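Local coordinates for protein UTP--glucose-1-phosphate uridylyltransferase (Acinetobacter baumannii, PDB 6KNL) that catalyses the transfer of a uridylyl group from UTP to alpha-D-glucose 1-phosphate, giving UDP-glucose and diphosphate, at residues K3-P8 / A46-I51; I51-H56 / V96-V101; M159-P164 / Y249-Q254; P130-K135 / S205-Y210; T14-A19 / G259-Y264. The protein carries 1 engineered substitution. All coordinates share one frame; numbering follows the deposited sequence.

Interaction 1 (K3-P8 / A46-I51). With URI (uridine), chain C.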
# COMPACT_ATOMS: atom_id res chain seq x y z
N LYS A 3 29.09 7.33 4.75
CA LYS A 3 28.22 8.18 3.88
C LYS A 3 27.38 7.36 2.89
O LYS A 3 26.49 7.97 2.25
CB LYS A 3 29.10 9.22 3.19
CG LYS A 3 29.32 10.47 4.03
CD LYS A 3 30.45 11.35 3.55
CE LYS A 3 30.68 12.55 4.44
NZ LYS A 3 31.77 13.42 3.92
N LYS A 4 27.61 6.05 2.75
CA LYS A 4 26.89 5.18 1.79
C LYS A 4 26.12 4.09 2.55
O LYS A 4 26.68 3.54 3.50
CB LYS A 4 27.87 4.54 0.81
CG LYS A 4 28.79 5.53 0.13
CD LYS A 4 29.65 4.90 -0.93
CE LYS A 4 30.54 5.91 -1.63
NZ LYS A 4 31.25 5.28 -2.76
N ALA A 5 24.88 3.80 2.14
CA ALA A 5 24.08 2.66 2.64
C ALA A 5 23.58 1.85 1.45
O ALA A 5 23.12 2.47 0.47
CB ALA A 5 22.93 3.15 3.47
N VAL A 6 23.68 0.52 1.54
CA VAL A 6 23.15 -0.43 0.51
C VAL A 6 21.80 -0.94 1.01
O VAL A 6 21.79 -1.51 2.12
CB VAL A 6 24.12 -1.61 0.29
CG1 VAL A 6 23.55 -2.66 -0.64
CG2 VAL A 6 25.48 -1.13 -0.22
N LEU A 7 20.71 -0.68 0.29
CA LEU A 7 19.40 -1.32 0.59
C LEU A 7 19.17 -2.38 -0.47
O LEU A 7 19.00 -2.05 -1.64
CB LEU A 7 18.20 -0.36 0.60
CG LEU A 7 18.36 1.07 1.09
CD1 LEU A 7 17.02 1.58 1.60
CD2 LEU A 7 19.42 1.25 2.17
N PRO A 8 19.19 -3.67 -0.09
CA PRO A 8 18.87 -4.75 -1.00
C PRO A 8 17.34 -4.89 -1.11
O PRO A 8 16.70 -5.23 -0.14
CB PRO A 8 19.57 -5.96 -0.37
CG PRO A 8 19.57 -5.67 1.11
CD PRO A 8 19.53 -4.16 1.25
N ALA A 46 20.84 9.48 10.01
CA ALA A 46 22.09 8.89 10.54
C ALA A 46 23.29 9.39 9.75
O ALA A 46 24.40 8.85 9.93
CB ALA A 46 21.97 7.39 10.50
N GLY A 47 23.07 10.39 8.89
CA GLY A 47 24.09 11.09 8.11
C GLY A 47 24.42 10.43 6.78
O GLY A 47 25.47 10.77 6.22
N ILE A 48 23.59 9.51 6.28
CA ILE A 48 23.85 8.84 4.96
C ILE A 48 23.53 9.83 3.84
O ILE A 48 22.51 10.50 3.94
CB ILE A 48 23.05 7.52 4.82
CG1 ILE A 48 23.41 6.53 5.93
CG2 ILE A 48 23.24 6.93 3.43
CD1 ILE A 48 24.75 5.86 5.76
N GLU A 49 24.38 9.89 2.81
CA GLU A 49 24.25 10.83 1.67
C GLU A 49 24.03 10.08 0.35
O GLU A 49 23.58 10.72 -0.60
CB GLU A 49 25.51 11.70 1.54
CG GLU A 49 25.61 12.78 2.60
CD GLU A 49 26.98 13.43 2.71
OE1 GLU A 49 27.86 13.10 1.89
OE2 GLU A 49 27.17 14.24 3.63
N GLN A 50 24.40 8.80 0.26
CA GLN A 50 24.24 8.01 -0.99
C GLN A 50 23.41 6.76 -0.69
O GLN A 50 23.95 5.84 -0.04
CB GLN A 50 25.60 7.66 -1.60
CG GLN A 50 25.52 7.34 -3.09
CD GLN A 50 26.79 6.77 -3.65
OE1 GLN A 50 27.70 6.38 -2.93
NE2 GLN A 50 26.87 6.72 -4.97
N ILE A 51 22.15 6.73 -1.13
CA ILE A 51 21.26 5.53 -1.01
C ILE A 51 21.52 4.63 -2.21
O ILE A 51 21.29 5.09 -3.32
CB ILE A 51 19.78 5.93 -0.89
CG1 ILE A 51 19.53 6.83 0.32
CG2 ILE A 51 18.89 4.70 -0.86
CD1 ILE A 51 19.60 6.10 1.65
N1 URI C . 17.16 -9.56 -0.97
C2 URI C . 17.31 -10.87 -0.55
N3 URI C . 17.90 -11.72 -1.45
C4 URI C . 18.33 -11.40 -2.72
C5 URI C . 18.15 -10.02 -3.09
C6 URI C . 17.58 -9.16 -2.22
O2 URI C . 16.95 -11.27 0.55
O4 URI C . 18.82 -12.30 -3.41
C1' URI C . 16.53 -8.62 -0.01
C2' URI C . 15.02 -8.85 0.15
C3' URI C . 14.81 -8.35 1.59
C4' URI C . 16.08 -8.87 2.29
O2' URI C . 14.25 -8.12 -0.79
O3' URI C . 14.73 -6.94 1.73
O4' URI C . 17.11 -8.85 1.26
C5' URI C . 15.91 -10.25 2.93
O5' URI C . 17.14 -10.92 3.17
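Two flat groups, the carboxylate of Glu49 and the amide of Gln50, each lie alongside an extended lysine and point the same way as it. OE1 of Gln50 rests on the methylene chain of Lys4, with Lys4 CD and CE both 3.2 Å from it. OE1 of Glu49 sits 3.5 Å from Lys3 CD; the charges lie further apart, Lys3 NZ being 4.4 Å from Glu49 OE1, too far for a salt bridge. Lys4 CG lies beside its backbone N (chi1 -51°), and the straight chain beyond carries NZ to the carbonyl O of Val119. The backbones carrying these side chains pair in parallel, Lys4 with Gln50 and Ala5 with Ile51. Lys3 O takes two N-H groups, from Glu49 N at 2.9 Å and Gln50 N at 3.0 Å, while Ala5 N bonds to Gln50 O at 3.1 Å. Ile48 CG2 comes against Ala5 CB at 3.8 Å. Gly47, with positive phi, is the C-prime residue of the Schellman motif that ends helix 35-45. The pair belongs to the parallel part of the mixed sheet; where strand 4-8 ends, Pro8 O lies by the uridine O3'. Strand 125-128 pairs with strand 4-8 through Lys4 and Val6, helix 35-45 packs on Leu7, Ile48 and Ile51, and helix 117-120 touches Val6 and Gln50.

Interaction 2 (I51-H56 / V96-V101)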
# COMPACT_ATOMS: atom_id res chain seq x y z
N ILE A 51 22.15 6.73 -1.13
CA ILE A 51 21.26 5.53 -1.01
C ILE A 51 21.52 4.63 -2.21
O ILE A 51 21.29 5.09 -3.32
CB ILE A 51 19.78 5.93 -0.89
CG1 ILE A 51 19.53 6.83 0.32
CG2 ILE A 51 18.89 4.70 -0.86
CD1 ILE A 51 19.60 6.10 1.65
N ILE A 52 21.99 3.41 -1.99
CA ILE A 52 22.28 2.43 -3.08
C ILE A 52 21.22 1.33 -3.04
O ILE A 52 21.30 0.44 -2.19
CB ILE A 52 23.72 1.89 -3.01
CG1 ILE A 52 24.73 3.04 -2.87
CG2 ILE A 52 24.02 1.02 -4.22
CD1 ILE A 52 26.14 2.59 -2.52
N LEU A 53 20.23 1.43 -3.94
CA LEU A 53 19.19 0.41 -4.14
C LEU A 53 19.81 -0.69 -5.00
O LEU A 53 20.23 -0.38 -6.14
CB LEU A 53 17.97 1.02 -4.82
CG LEU A 53 17.30 2.19 -4.09
CD1 LEU A 53 16.16 2.77 -4.91
CD2 LEU A 53 16.80 1.79 -2.71
N VAL A 54 19.94 -1.90 -4.45
CA VAL A 54 20.19 -3.12 -5.27
C VAL A 54 18.80 -3.63 -5.61
O VAL A 54 18.11 -4.04 -4.67
CB VAL A 54 21.00 -4.18 -4.51
CG1 VAL A 54 21.20 -5.42 -5.36
CG2 VAL A 54 22.33 -3.63 -4.04
N THR A 55 18.38 -3.57 -6.87
CA THR A 55 16.94 -3.71 -7.19
C THR A 55 16.72 -4.75 -8.29
O THR A 55 17.68 -5.39 -8.74
CB THR A 55 16.35 -2.32 -7.48
OG1 THR A 55 14.92 -2.41 -7.43
CG2 THR A 55 16.84 -1.75 -8.79
N HIS A 56 15.44 -4.90 -8.65
CA HIS A 56 14.88 -5.87 -9.62
C HIS A 56 14.08 -5.08 -10.66
O HIS A 56 13.59 -3.99 -10.31
CB HIS A 56 14.03 -6.89 -8.86
CG HIS A 56 13.43 -7.98 -9.69
ND1 HIS A 56 12.12 -7.93 -10.15
CD2 HIS A 56 13.95 -9.15 -10.13
CE1 HIS A 56 11.86 -9.02 -10.84
NE2 HIS A 56 12.97 -9.79 -10.85
N VAL A 96 21.32 14.40 -0.75
CA VAL A 96 21.11 12.92 -0.73
C VAL A 96 20.83 12.45 -2.16
O VAL A 96 19.84 12.95 -2.77
CB VAL A 96 19.97 12.53 0.23
CG1 VAL A 96 19.58 11.07 0.12
CG2 VAL A 96 20.32 12.89 1.66
N SER A 97 21.66 11.55 -2.68
CA SER A 97 21.48 10.93 -4.02
C SER A 97 20.97 9.49 -3.84
O SER A 97 21.36 8.83 -2.86
CB SER A 97 22.72 11.02 -4.86
OG SER A 97 23.84 10.43 -4.22
N VAL A 98 20.09 9.06 -4.75
CA VAL A 98 19.57 7.67 -4.84
C VAL A 98 20.14 7.01 -6.09
O VAL A 98 19.71 7.35 -7.19
CB VAL A 98 18.03 7.61 -4.86
CG1 VAL A 98 17.55 6.17 -4.90
CG2 VAL A 98 17.44 8.34 -3.67
N ILE A 99 21.07 6.08 -5.89
CA ILE A 99 21.70 5.26 -6.97
C ILE A 99 21.00 3.91 -7.01
O ILE A 99 20.45 3.49 -5.98
CB ILE A 99 23.21 5.12 -6.71
CG1 ILE A 99 23.83 6.49 -6.42
CG2 ILE A 99 23.91 4.42 -7.86
CD1 ILE A 99 23.49 7.54 -7.45
N SER A 100 21.04 3.29 -8.18
CA SER A 100 20.33 2.03 -8.51
C SER A 100 21.31 1.09 -9.21
O SER A 100 22.02 1.58 -10.11
CB SER A 100 19.17 2.36 -9.38
OG SER A 100 18.18 1.39 -9.22
N VAL A 101 21.34 -0.19 -8.81
CA VAL A 101 22.01 -1.27 -9.58
C VAL A 101 21.13 -2.52 -9.55
O VAL A 101 20.36 -2.69 -8.59
CB VAL A 101 23.44 -1.53 -9.07
CG1 VAL A 101 23.46 -2.16 -7.68
CG2 VAL A 101 24.24 -2.38 -10.05
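Leu53 fits obliquely against Val98 rather than against Ser100, its partner in the pairing: with CG beside the backbone N (chi1 -58°), CD1 lies 3.7 Å from Val98 CG1. The setting is a parallel pair of strands, 50-55 and 97-102, in the Rossmann-like sheet of a GT-A nucleotidyltransferase; the short segments cross at -24°, their axes 4.7 Å apart at closest. Five N-H...O bonds zip it from Ile51 N to Thr55 N, with Ile51 and Leu53 each donating to one residue of the other strand and accepting from the next-but-one. One face carries Ile51, Leu53, Val98 and Ser100. There Val96 CG1 closes the end of the row, 4.2 Å from Ile51 CG1, and helix 60-65 covers Leu53 and Ser100. Ile52, Val54, Ile99 and Val101 form the other face, where helix 117-120 packs on the two isoleucines. Val54 and Val101 run side by side, their CG2 and CG1 methyls 4.1 Å apart, close to Gln103 of the UTP site. Beyond the strand, His56 NE2 is hydrogen-bonded to Glu71 of the second subunit. At the last rung, the Thr55 methyl CG2 packs against the Ser100 hydroxyl, 3.4 Å from OG.

Interaction 3 (M159-P164 / Y249-Q254)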
# COMPACT_ATOMS: atom_id res chain seq x y z
N MET A 159 23.53 -4.83 14.21
CA MET A 159 22.43 -4.39 15.10
C MET A 159 21.69 -5.64 15.58
O MET A 159 21.41 -6.52 14.72
CB MET A 159 21.46 -3.42 14.43
CG MET A 159 20.48 -2.80 15.42
SD MET A 159 19.46 -1.49 14.75
CE MET A 159 20.74 -0.38 14.17
N VAL A 160 21.38 -5.68 16.88
CA VAL A 160 20.70 -6.82 17.54
C VAL A 160 19.64 -6.29 18.51
O VAL A 160 19.72 -5.13 18.93
CB VAL A 160 21.69 -7.76 18.25
CG1 VAL A 160 22.79 -8.23 17.31
CG2 VAL A 160 22.27 -7.14 19.51
N GLU A 161 18.69 -7.15 18.84
CA GLU A 161 17.48 -6.84 19.63
C GLU A 161 17.21 -8.01 20.56
O GLU A 161 17.18 -9.16 20.07
CB GLU A 161 16.29 -6.64 18.69
CG GLU A 161 15.02 -6.19 19.38
CD GLU A 161 13.98 -5.73 18.37
OE1 GLU A 161 13.29 -4.71 18.65
OE2 GLU A 161 13.87 -6.38 17.31
N ALA A 162 17.07 -7.76 21.86
CA ALA A 162 16.73 -8.80 22.85
C ALA A 162 15.35 -9.36 22.48
O ALA A 162 14.46 -8.55 22.17
CB ALA A 162 16.77 -8.22 24.24
N VAL A 163 15.20 -10.69 22.43
CA VAL A 163 13.89 -11.37 22.21
C VAL A 163 13.60 -12.30 23.38
O VAL A 163 14.52 -12.74 24.08
CB VAL A 163 13.81 -12.13 20.87
CG1 VAL A 163 13.83 -11.18 19.67
CG2 VAL A 163 14.89 -13.20 20.73
N PRO A 164 12.31 -12.64 23.63
CA PRO A 164 11.96 -13.57 24.71
C PRO A 164 12.57 -14.98 24.55
O PRO A 164 12.68 -15.46 23.43
CB PRO A 164 10.42 -13.61 24.64
CG PRO A 164 10.05 -12.29 24.00
CD PRO A 164 11.13 -12.08 22.96
N TYR A 249 25.85 -4.46 18.36
CA TYR A 249 25.25 -3.22 18.91
C TYR A 249 23.78 -3.51 19.26
O TYR A 249 23.01 -3.85 18.35
CB TYR A 249 25.33 -2.06 17.91
CG TYR A 249 24.44 -0.90 18.30
CD1 TYR A 249 24.85 0.03 19.24
CD2 TYR A 249 23.16 -0.77 17.78
CE1 TYR A 249 24.02 1.08 19.62
CE2 TYR A 249 22.32 0.25 18.17
CZ TYR A 249 22.75 1.19 19.09
OH TYR A 249 21.92 2.20 19.45
N ARG A 250 23.43 -3.36 20.53
CA ARG A 250 22.06 -3.60 21.03
C ARG A 250 21.25 -2.31 20.92
O ARG A 250 21.63 -1.31 21.55
CB ARG A 250 22.09 -4.10 22.48
CG ARG A 250 20.72 -4.26 23.13
CD ARG A 250 20.77 -5.14 24.36
NE ARG A 250 19.45 -5.27 24.98
CZ ARG A 250 19.21 -5.33 26.29
NH1 ARG A 250 20.22 -5.28 27.15
NH2 ARG A 250 17.97 -5.44 26.73
N MET A 251 20.14 -2.36 20.19
CA MET A 251 19.34 -1.16 19.88
C MET A 251 18.52 -0.74 21.11
O MET A 251 18.22 -1.60 21.98
CB MET A 251 18.43 -1.40 18.68
CG MET A 251 17.38 -2.47 18.89
SD MET A 251 16.66 -2.89 17.30
CE MET A 251 15.49 -1.55 17.09
N GLN A 252 18.21 0.56 21.15
CA GLN A 252 17.45 1.27 22.21
C GLN A 252 15.97 1.33 21.80
O GLN A 252 15.09 1.29 22.69
CB GLN A 252 18.13 2.62 22.45
CG GLN A 252 17.21 3.77 22.84
CD GLN A 252 16.78 4.61 21.66
OE1 GLN A 252 17.58 4.96 20.79
NE2 GLN A 252 15.50 4.96 21.63
N GLY A 253 15.70 1.39 20.49
CA GLY A 253 14.34 1.45 19.91
C GLY A 253 13.78 0.06 19.64
O GLY A 253 14.32 -0.91 20.19
N GLN A 254 12.77 -0.03 18.78
CA GLN A 254 11.89 -1.21 18.58
C GLN A 254 11.74 -1.46 17.07
O GLN A 254 11.65 -0.46 16.34
CB GLN A 254 10.57 -0.91 19.28
CG GLN A 254 9.38 -1.78 18.86
CD GLN A 254 8.14 -1.37 19.61
OE1 GLN A 254 7.41 -2.20 20.16
NE2 GLN A 254 7.91 -0.06 19.67
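Tyr249 O is gripped twice: Val160 N donates to it at 2.9 Å, and Met159 CA lies 3.3 Å from Tyr249 O in a CA-H...O contact. One step on, Val160 O receives Met251 N at 3.1 Å and the CA-H of Arg250. Met159 and Met251 meet on one side of this ladder, crossing at about a right angle, Met159 SD 4.0 Å from Met251 SD. Met251 CG lies between its N and carbonyl carbon (chi1 64°), which folds it to 3.5 Å from Val160 O and sets SD against Glu161 CB. The bridges Met159-Tyr249 and Val160-Arg250 close the parallel pairing of strands 156-162 and 246-250 in the mixed sheet; past Arg250 the chain turns toward strand 254-257. Met159 CG touches the Tyr249 ring at its edge, 4.1 Å from CD2, and that ring's hydroxyl bonds to Asp142. On the other face Ala162 CB lies obliquely by the Arg250 guanidinium, 3.9 Å from NH2, while Arg250 NH1 reaches Pro180 O. Glu161 OE2 bonds to Thr255 OG1.

Interaction 4 (P130-K135 / S205-Y210). With URI (uridine), chain C.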
# COMPACT_ATOMS: atom_id res chain seq x y z
N PRO A 130 15.29 -3.38 4.10
CA PRO A 130 14.13 -2.49 4.12
C PRO A 130 12.80 -3.12 4.57
O PRO A 130 11.90 -2.38 4.87
CB PRO A 130 14.05 -2.07 2.65
CG PRO A 130 14.53 -3.31 1.93
CD PRO A 130 15.70 -3.78 2.76
N ASP A 131 12.70 -4.44 4.64
CA ASP A 131 11.45 -5.09 5.14
C ASP A 131 11.33 -4.78 6.64
O ASP A 131 10.19 -4.69 7.11
CB ASP A 131 11.30 -6.57 4.76
CG ASP A 131 12.58 -7.38 4.61
OD1 ASP A 131 13.61 -6.80 4.18
OD2 ASP A 131 12.55 -8.60 4.93
N VAL A 132 12.44 -4.52 7.35
CA VAL A 132 12.44 -4.14 8.80
C VAL A 132 12.34 -2.62 8.95
O VAL A 132 13.18 -1.92 8.38
CB VAL A 132 13.70 -4.66 9.52
CG1 VAL A 132 13.64 -4.36 11.02
CG2 VAL A 132 13.93 -6.14 9.26
N LEU A 133 11.38 -2.15 9.76
CA LEU A 133 11.25 -0.74 10.21
C LEU A 133 11.81 -0.60 11.63
O LEU A 133 11.60 -1.50 12.43
CB LEU A 133 9.78 -0.34 10.20
CG LEU A 133 9.09 -0.23 8.84
CD1 LEU A 133 7.93 0.75 8.94
CD2 LEU A 133 10.05 0.21 7.74
N VAL A 134 12.45 0.53 11.93
CA VAL A 134 13.06 0.85 13.26
C VAL A 134 12.47 2.16 13.79
O VAL A 134 12.64 3.19 13.13
CB VAL A 134 14.59 0.94 13.16
CG1 VAL A 134 15.23 1.18 14.52
CG2 VAL A 134 15.19 -0.30 12.50
N LYS A 135 11.83 2.12 14.96
CA LYS A 135 11.23 3.30 15.62
C LYS A 135 12.07 3.69 16.85
O LYS A 135 12.42 2.78 17.63
CB LYS A 135 9.78 2.98 16.02
CG LYS A 135 8.76 4.03 15.61
CD LYS A 135 7.39 3.82 16.22
CE LYS A 135 7.28 4.28 17.66
NZ LYS A 135 7.22 3.15 18.62
N SER A 205 18.73 -11.04 18.93
CA SER A 205 18.41 -11.34 17.51
C SER A 205 19.15 -10.38 16.57
O SER A 205 19.23 -9.19 16.88
CB SER A 205 16.93 -11.25 17.25
OG SER A 205 16.51 -9.89 17.13
N VAL A 206 19.60 -10.89 15.44
CA VAL A 206 20.09 -10.05 14.31
C VAL A 206 18.86 -9.38 13.70
O VAL A 206 17.84 -10.06 13.52
CB VAL A 206 20.85 -10.92 13.30
CG1 VAL A 206 21.30 -10.11 12.09
CG2 VAL A 206 22.03 -11.62 13.96
N VAL A 207 18.96 -8.08 13.40
CA VAL A 207 17.79 -7.21 13.10
C VAL A 207 17.72 -6.95 11.60
O VAL A 207 16.59 -6.92 11.07
CB VAL A 207 17.87 -5.89 13.89
CG1 VAL A 207 16.82 -4.91 13.40
CG2 VAL A 207 17.73 -6.11 15.38
N GLY A 208 18.87 -6.77 10.95
CA GLY A 208 18.95 -6.32 9.55
C GLY A 208 19.41 -4.87 9.44
O GLY A 208 18.86 -4.10 8.62
N ARG A 209 20.40 -4.50 10.25
CA ARG A 209 21.12 -3.21 10.16
C ARG A 209 22.60 -3.52 10.36
O ARG A 209 22.95 -4.11 11.37
CB ARG A 209 20.58 -2.23 11.20
CG ARG A 209 19.13 -1.79 10.97
CD ARG A 209 18.99 -0.73 9.89
NE ARG A 209 17.60 -0.34 9.73
CZ ARG A 209 16.70 -0.98 8.98
NH1 ARG A 209 17.03 -2.06 8.30
NH2 ARG A 209 15.46 -0.52 8.91
N TYR A 210 23.45 -3.21 9.39
CA TYR A 210 24.90 -3.51 9.48
C TYR A 210 25.69 -2.25 9.17
O TYR A 210 25.17 -1.38 8.48
CB TYR A 210 25.27 -4.68 8.56
CG TYR A 210 24.38 -5.90 8.65
CD1 TYR A 210 23.10 -5.90 8.10
CD2 TYR A 210 24.81 -7.07 9.25
CE1 TYR A 210 22.29 -7.02 8.16
CE2 TYR A 210 24.02 -8.20 9.31
CZ TYR A 210 22.75 -8.18 8.76
OH TYR A 210 21.95 -9.30 8.83
N1 URI C . 17.16 -9.56 -0.97
C2 URI C . 17.31 -10.87 -0.55
N3 URI C . 17.90 -11.72 -1.45
C4 URI C . 18.33 -11.40 -2.72
C5 URI C . 18.15 -10.02 -3.09
C6 URI C . 17.58 -9.16 -2.22
O2 URI C . 16.95 -11.27 0.55
O4 URI C . 18.82 -12.30 -3.41
C1' URI C . 16.53 -8.62 -0.01
C2' URI C . 15.02 -8.85 0.15
C3' URI C . 14.81 -8.35 1.59
C4' URI C . 16.08 -8.87 2.29
O2' URI C . 14.25 -8.12 -0.79
O3' URI C . 14.73 -6.94 1.73
O4' URI C . 17.11 -8.85 1.26
C5' URI C . 15.91 -10.25 2.93
O5' URI C . 17.14 -10.92 3.17
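The guanidinium of Arg209 reaches Val132 O with NH2, and Val134 comes at it from the opposite direction. Arg209 NH2 donates to Val132 O at 2.7 Å, standing 39° out of the carbonyl plane rather than on a lone pair. The Val134 methyl CG2 approaches the guanidinium obliquely, 3.6 Å from NH2. A bend at chi2 (-78°) folds the arginine back on its own chain, where NH1 bonds to Gly208 O at 2.8 Å; NH1 also reaches Leu129 O, and NE forms a salt bridge with Glu42. This buried cation is thus tied to carbonyls and one carboxylate, which fixes the rotation of the group. Val132 crosses Val207 at about a right angle, CG1 to CG1 4.0 Å, and its other methyl, CG2, sits 3.3 Å from Val207 O. Gly208 turns the corner between strands 204-207 and 209-212, with backbone angles that suit glycine. Just ahead of Val132, Asp131 OD1 accepts from the uridine O3' at 2.7 Å; Asp131 and Val206 both bind UDP-glucose, which places the contact beside the sugar-nucleotide site. Strand 132-135 pairs antiparallel with strand 254-257, helix 35-45 lies against Leu133 and Val134, and strand 156-162 touches Val207 and Arg209.

Interaction 5 (T14-A19 / G259-Y264). With 3PO (triphosphate), chain D.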
# COMPACT_ATOMS: atom_id res chain seq x y z
N THR A 14 7.62 -12.95 -1.28
CA THR A 14 6.52 -13.94 -1.32
C THR A 14 5.77 -13.91 0.01
O THR A 14 4.62 -14.35 0.02
CB THR A 14 7.00 -15.35 -1.67
OG1 THR A 14 7.79 -15.85 -0.59
CG2 THR A 14 7.77 -15.40 -2.97
N ARG A 15 6.38 -13.40 1.08
CA ARG A 15 5.76 -13.44 2.44
C ARG A 15 4.59 -12.46 2.56
O ARG A 15 3.72 -12.73 3.41
CB ARG A 15 6.80 -13.16 3.53
CG ARG A 15 7.39 -14.42 4.14
CD ARG A 15 8.33 -14.10 5.30
NE ARG A 15 9.29 -13.06 4.94
CZ ARG A 15 9.68 -12.07 5.74
NH1 ARG A 15 9.18 -11.95 6.96
NH2 ARG A 15 10.56 -11.18 5.31
N PHE A 16 4.54 -11.36 1.78
CA PHE A 16 3.42 -10.38 1.86
C PHE A 16 2.68 -10.32 0.52
O PHE A 16 2.56 -9.24 -0.10
CB PHE A 16 3.88 -9.00 2.34
CG PHE A 16 2.77 -8.15 2.93
CD1 PHE A 16 1.50 -8.66 3.16
CD2 PHE A 16 3.01 -6.83 3.28
CE1 PHE A 16 0.50 -7.87 3.71
CE2 PHE A 16 2.00 -6.05 3.83
CZ PHE A 16 0.75 -6.57 4.04
N LEU A 17 2.15 -11.47 0.13
CA LEU A 17 1.21 -11.65 -1.00
C LEU A 17 -0.18 -11.68 -0.39
O LEU A 17 -0.33 -12.06 0.76
CB LEU A 17 1.54 -12.96 -1.71
CG LEU A 17 2.23 -12.90 -3.07
CD1 LEU A 17 3.07 -11.66 -3.26
CD2 LEU A 17 3.07 -14.14 -3.30
N PRO A 18 -1.25 -11.28 -1.11
CA PRO A 18 -1.15 -10.79 -2.48
C PRO A 18 -0.81 -9.29 -2.60
O PRO A 18 -0.63 -8.80 -3.73
CB PRO A 18 -2.58 -11.06 -3.00
CG PRO A 18 -3.46 -10.83 -1.77
CD PRO A 18 -2.64 -11.35 -0.61
N ALA A 19 -0.70 -8.60 -1.45
CA ALA A 19 -0.41 -7.15 -1.37
C ALA A 19 0.71 -6.77 -2.34
O ALA A 19 0.59 -5.72 -2.97
CB ALA A 19 -0.05 -6.75 0.04
N GLY A 259 7.30 -7.80 6.48
CA GLY A 259 7.44 -8.96 5.58
C GLY A 259 6.38 -9.99 5.90
O GLY A 259 5.77 -10.53 4.96
N SER A 260 6.17 -10.25 7.19
CA SER A 260 4.93 -10.85 7.73
C SER A 260 3.78 -9.85 7.54
O SER A 260 4.06 -8.64 7.33
CB SER A 260 5.07 -11.25 9.18
OG SER A 260 5.23 -10.11 10.00
N LYS A 261 2.55 -10.35 7.60
CA LYS A 261 1.29 -9.57 7.50
C LYS A 261 0.93 -9.04 8.89
O LYS A 261 0.25 -7.99 8.97
CB LYS A 261 0.17 -10.47 6.95
CG LYS A 261 0.50 -11.18 5.64
CD LYS A 261 -0.67 -11.98 5.10
CE LYS A 261 -0.43 -12.54 3.71
NZ LYS A 261 -1.71 -12.90 3.03
N LEU A 262 1.35 -9.73 9.95
CA LEU A 262 1.00 -9.36 11.35
C LEU A 262 2.00 -8.33 11.90
O LEU A 262 1.57 -7.42 12.62
CB LEU A 262 0.97 -10.64 12.20
CG LEU A 262 0.18 -10.54 13.51
CD1 LEU A 262 -1.31 -10.30 13.25
CD2 LEU A 262 0.38 -11.78 14.36
N GLY A 263 3.28 -8.43 11.54
CA GLY A 263 4.29 -7.38 11.82
C GLY A 263 3.98 -6.09 11.08
O GLY A 263 4.17 -5.00 11.65
N TYR A 264 3.50 -6.18 9.84
CA TYR A 264 2.98 -5.03 9.07
C TYR A 264 1.89 -4.30 9.86
O TYR A 264 1.97 -3.07 10.01
CB TYR A 264 2.39 -5.49 7.74
CG TYR A 264 1.62 -4.44 6.98
CD1 TYR A 264 2.27 -3.48 6.23
CD2 TYR A 264 0.23 -4.44 6.98
CE1 TYR A 264 1.57 -2.53 5.50
CE2 TYR A 264 -0.48 -3.50 6.25
CZ TYR A 264 0.19 -2.54 5.51
OH TYR A 264 -0.51 -1.62 4.81
PG 3PO D . 12.03 -12.23 0.01
O1G 3PO D . 13.35 -12.30 -0.72
O2G 3PO D . 10.86 -12.17 -0.94
O3G 3PO D . 12.01 -11.12 1.05
PB 3PO D . 10.50 -14.40 1.36
O1B 3PO D . 9.73 -14.82 0.16
O2B 3PO D . 9.85 -13.52 2.38
O3B 3PO D . 11.82 -13.63 0.83
PA 3PO D . 10.51 -17.20 2.48
O1A 3PO D . 10.59 -17.34 3.98
O2A 3PO D . 11.42 -18.17 1.76
O3A 3PO D . 11.07 -15.71 2.10
O5' 3PO D . 9.08 -17.28 1.97
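Phe16 and Gly259 come closest, CA to CA 5.7 Å, where an irregular loop with a cis peptide between Leu17 and Pro18 passes the start of helix 261-274. The loop is the later part of the glycine-rich nucleotide-binding signature of nucleotidyltransferases, begun by Gly11 and Gly13, and Ser260 is the N-cap of the helix, its OG accepting from Gly263 N at 3.0 Å. Arg15 faces the phosphates: NE donates to O2B of the triphosphate at 2.7 Å, in the plane of the guanidinium, and Gly259 CA lies 3.5 Å above that plane, where no side chain stands in the way. NH1 is held by Asp257. Phe16, its CG anti to the backbone N (chi1 -158°), turns its edge to the face of Tyr264 in a tilted edge-to-face contact, centroids 4.8 Å apart and planes at 57°. Phe16 also packs on Val31 of the second subunit, and Tyr264 OH is hydrogen-bonded to Thr29 O of its own chain and to Thr29 OG1 of the second subunit. Lys261 crosses Phe16 obliquely, its CG 3.7 Å from Phe16 CD1, and its extended chain ends in a bond from NZ to Leu17 O of 2.8 Å, in the carbonyl plane.

Interactions 1, 2, 3 and 4 all reach the mixed sheet; interactions 1 and 2 share Ile51 of strand 50-55, their centres 9 Å apart. Interactions 3 and 4, also 9 Å apart, touch through strands 156-162 and 204-207, while interaction 4 meets interaction 1 near Pro8 and Pro130. Interaction 5 lies about 25 Å from interaction 1 between centres, yet Arg15 approaches Asp131 of interaction 4 in a weak ion pair. Along the chain, interactions 2, 3 and 4 fall between the segments of interaction 5; interaction 1 crosses interaction 5, and 3 crosses 4, their segments alternating. Interactions 1 and 4 reach the uridine and interaction 5 the triphosphate, while interactions 2 and 3 pair strands of the sheet.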